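2-hydroxyisobutyryl-CoA mutase large subunit (Aquincola tertiaricarbonis, PDB 4R3U) serves as the substrate-binding subunit of the B12-dependent mutase that interconverts 2-hydroxyisobutyryl-CoA and (S)-3-hydroxybutyryl-CoA, together with a small cobalamin-binding subunit. Local coordinates at the interface of chains A and B. Coordinates in Å, arbitrary orientation; residue numbers count along the deposited sequence, not the author numbering. Chains: chain A/B, 2-hydroxyisobutyryl-CoA mutase large subunit.

The interface of chains A and B. Residues chain A 14-15, 19, 23, 63, 420; chain B 14, 71, 74, 418.
A:Tyr420, the first residue of helix 420-442, lays its ring against the loop residue B:Gly418 in a patch of the two-fold interface between the large subunits of this acyl-CoA mutase, whose heterotetramer contains two of them. The evidence for a close fit here is that B:Gly418 CA sits 3.4 Å above the ring plane and over its centre, a CH-pi contact, while A:Ala63 N lies over the centre of the opposite face at 3.5 Å. The ring is thus held between a partner residue and one of its own chain. A chi1 of -52° turns CG away from the carbonyl carbon and sends the phenol across to chain B, where its OH oxygen meets B:Leu71 CD2 at 3.5 Å and, farther off, B:Ile74 CD1. An alanine in place of A:Tyr420 would probably open a gap over B:Gly418 and remove the phenol that B:Leu71 CD2 packs against.

B:Leu71, with 76 Å² hidden by chain A, divides its work between two methyls: CD2 faces the phenol, whereas CD1 points among A:Ile19, A:Leu23 and A:Ala63. A:Ile19 and A:Leu23, both on helix 17-32, touch it through carbon, A:Ile19 CG2 at 3.8 Å from B:Leu71 CD1; the same CG2 also touches B:Trp14 CB.

Toward the two N-terminal segments the packing appears looser, resting on a few rim atoms rather than on a ring covered on both faces. The indoles of A:Trp14 and B:Trp14 meet mainly at their benzo rims, CZ3 to CZ3 at 3.6 Å, and their planes stand nearly perpendicular (about 86°), which rules out a face-to-face stack. B:Trp14 still has 44 Å² hidden by chain A, but chain B hides a mere 12 Å² of A:Trp14 and 11 Å² of A:Leu15. A:Leu15 CD1 lies 3.9 Å from the backbone O of B:Trp14 and about as far from its CE3.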
# COMPACT_ATOMS: atom_id res chain seq x y z
N TRP A 14 -34.00 -11.62 2.20
CA TRP A 14 -33.40 -11.59 3.53
C TRP A 14 -33.70 -10.30 4.27
O TRP A 14 -33.72 -10.29 5.50
CB TRP A 14 -31.88 -11.81 3.44
CG TRP A 14 -31.18 -10.87 2.50
CD1 TRP A 14 -31.03 -11.02 1.15
CD2 TRP A 14 -30.56 -9.63 2.85
NE1 TRP A 14 -30.37 -9.93 0.63
CE2 TRP A 14 -30.05 -9.07 1.65
CE3 TRP A 14 -30.40 -8.92 4.06
CZ2 TRP A 14 -29.39 -7.83 1.63
CZ3 TRP A 14 -29.72 -7.71 4.03
CH2 TRP A 14 -29.23 -7.17 2.83
N LEU A 15 -33.90 -9.22 3.51
CA LEU A 15 -34.20 -7.90 4.04
C LEU A 15 -35.71 -7.71 4.22
O LEU A 15 -36.48 -7.85 3.26
CB LEU A 15 -33.58 -6.79 3.14
CG LEU A 15 -33.47 -5.38 3.76
CD1 LEU A 15 -32.49 -5.36 4.94
CD2 LEU A 15 -33.07 -4.36 2.72
N ILE A 19 -38.22 -2.55 6.48
CA ILE A 19 -36.90 -1.93 6.61
C ILE A 19 -36.36 -1.43 5.25
O ILE A 19 -35.83 -0.31 5.20
CB ILE A 19 -35.89 -2.86 7.36
CG1 ILE A 19 -36.49 -3.46 8.67
CG2 ILE A 19 -34.53 -2.17 7.60
CD1 ILE A 19 -36.71 -2.49 9.87
N LEU A 23 -35.29 2.38 4.46
CA LEU A 23 -33.99 2.72 3.88
C LEU A 23 -34.11 3.60 2.65
O LEU A 23 -33.43 4.62 2.58
CB LEU A 23 -33.17 1.45 3.53
CG LEU A 23 -32.64 0.62 4.69
CD1 LEU A 23 -32.10 -0.70 4.18
CD2 LEU A 23 -31.57 1.35 5.44
N ALA A 63 -28.24 -1.36 2.56
CA ALA A 63 -28.69 -2.76 2.49
C ALA A 63 -29.75 -2.94 1.41
O ALA A 63 -29.87 -4.05 0.87
CB ALA A 63 -29.23 -3.20 3.83
N TYR A 420 -22.07 -3.34 1.30
CA TYR A 420 -23.14 -2.97 0.38
C TYR A 420 -22.63 -2.68 -1.04
O TYR A 420 -23.18 -3.19 -2.00
CB TYR A 420 -23.98 -1.84 0.95
CG TYR A 420 -24.49 -2.07 2.36
CD1 TYR A 420 -25.09 -3.28 2.72
CD2 TYR A 420 -24.44 -1.06 3.31
CE1 TYR A 420 -25.59 -3.48 4.00
CE2 TYR A 420 -24.97 -1.23 4.59
CZ TYR A 420 -25.55 -2.44 4.93
OH TYR A 420 -26.02 -2.59 6.21
N TRP B 14 -33.69 -5.99 11.18
CA TRP B 14 -33.67 -5.85 9.73
C TRP B 14 -33.57 -7.19 9.03
O TRP B 14 -34.02 -7.33 7.89
CB TRP B 14 -32.51 -4.93 9.29
CG TRP B 14 -31.17 -5.34 9.82
CD1 TRP B 14 -30.64 -5.02 11.04
CD2 TRP B 14 -30.21 -6.18 9.16
NE1 TRP B 14 -29.40 -5.62 11.19
CE2 TRP B 14 -29.11 -6.32 10.04
CE3 TRP B 14 -30.18 -6.84 7.92
CZ2 TRP B 14 -27.98 -7.09 9.71
CZ3 TRP B 14 -29.05 -7.58 7.59
CH2 TRP B 14 -27.97 -7.71 8.48
N LEU B 71 -29.94 -1.10 11.59
CA LEU B 71 -29.44 -0.39 10.42
C LEU B 71 -29.32 1.11 10.60
O LEU B 71 -28.51 1.72 9.92
CB LEU B 71 -30.23 -0.77 9.17
CG LEU B 71 -30.05 -2.20 8.66
CD1 LEU B 71 -30.73 -2.37 7.34
CD2 LEU B 71 -28.56 -2.59 8.55
N ILE B 74 -25.82 2.25 11.39
CA ILE B 74 -24.97 2.25 10.21
C ILE B 74 -25.39 3.52 9.47
O ILE B 74 -24.68 4.53 9.52
CB ILE B 74 -25.09 0.92 9.40
CG1 ILE B 74 -24.58 -0.26 10.27
CG2 ILE B 74 -24.27 1.03 8.09
CD1 ILE B 74 -24.86 -1.67 9.74
N GLY B 418 -21.56 -2.06 5.75
CA GLY B 418 -22.30 -3.30 5.52
C GLY B 418 -21.50 -4.56 5.70
O GLY B 418 -22.08 -5.62 5.93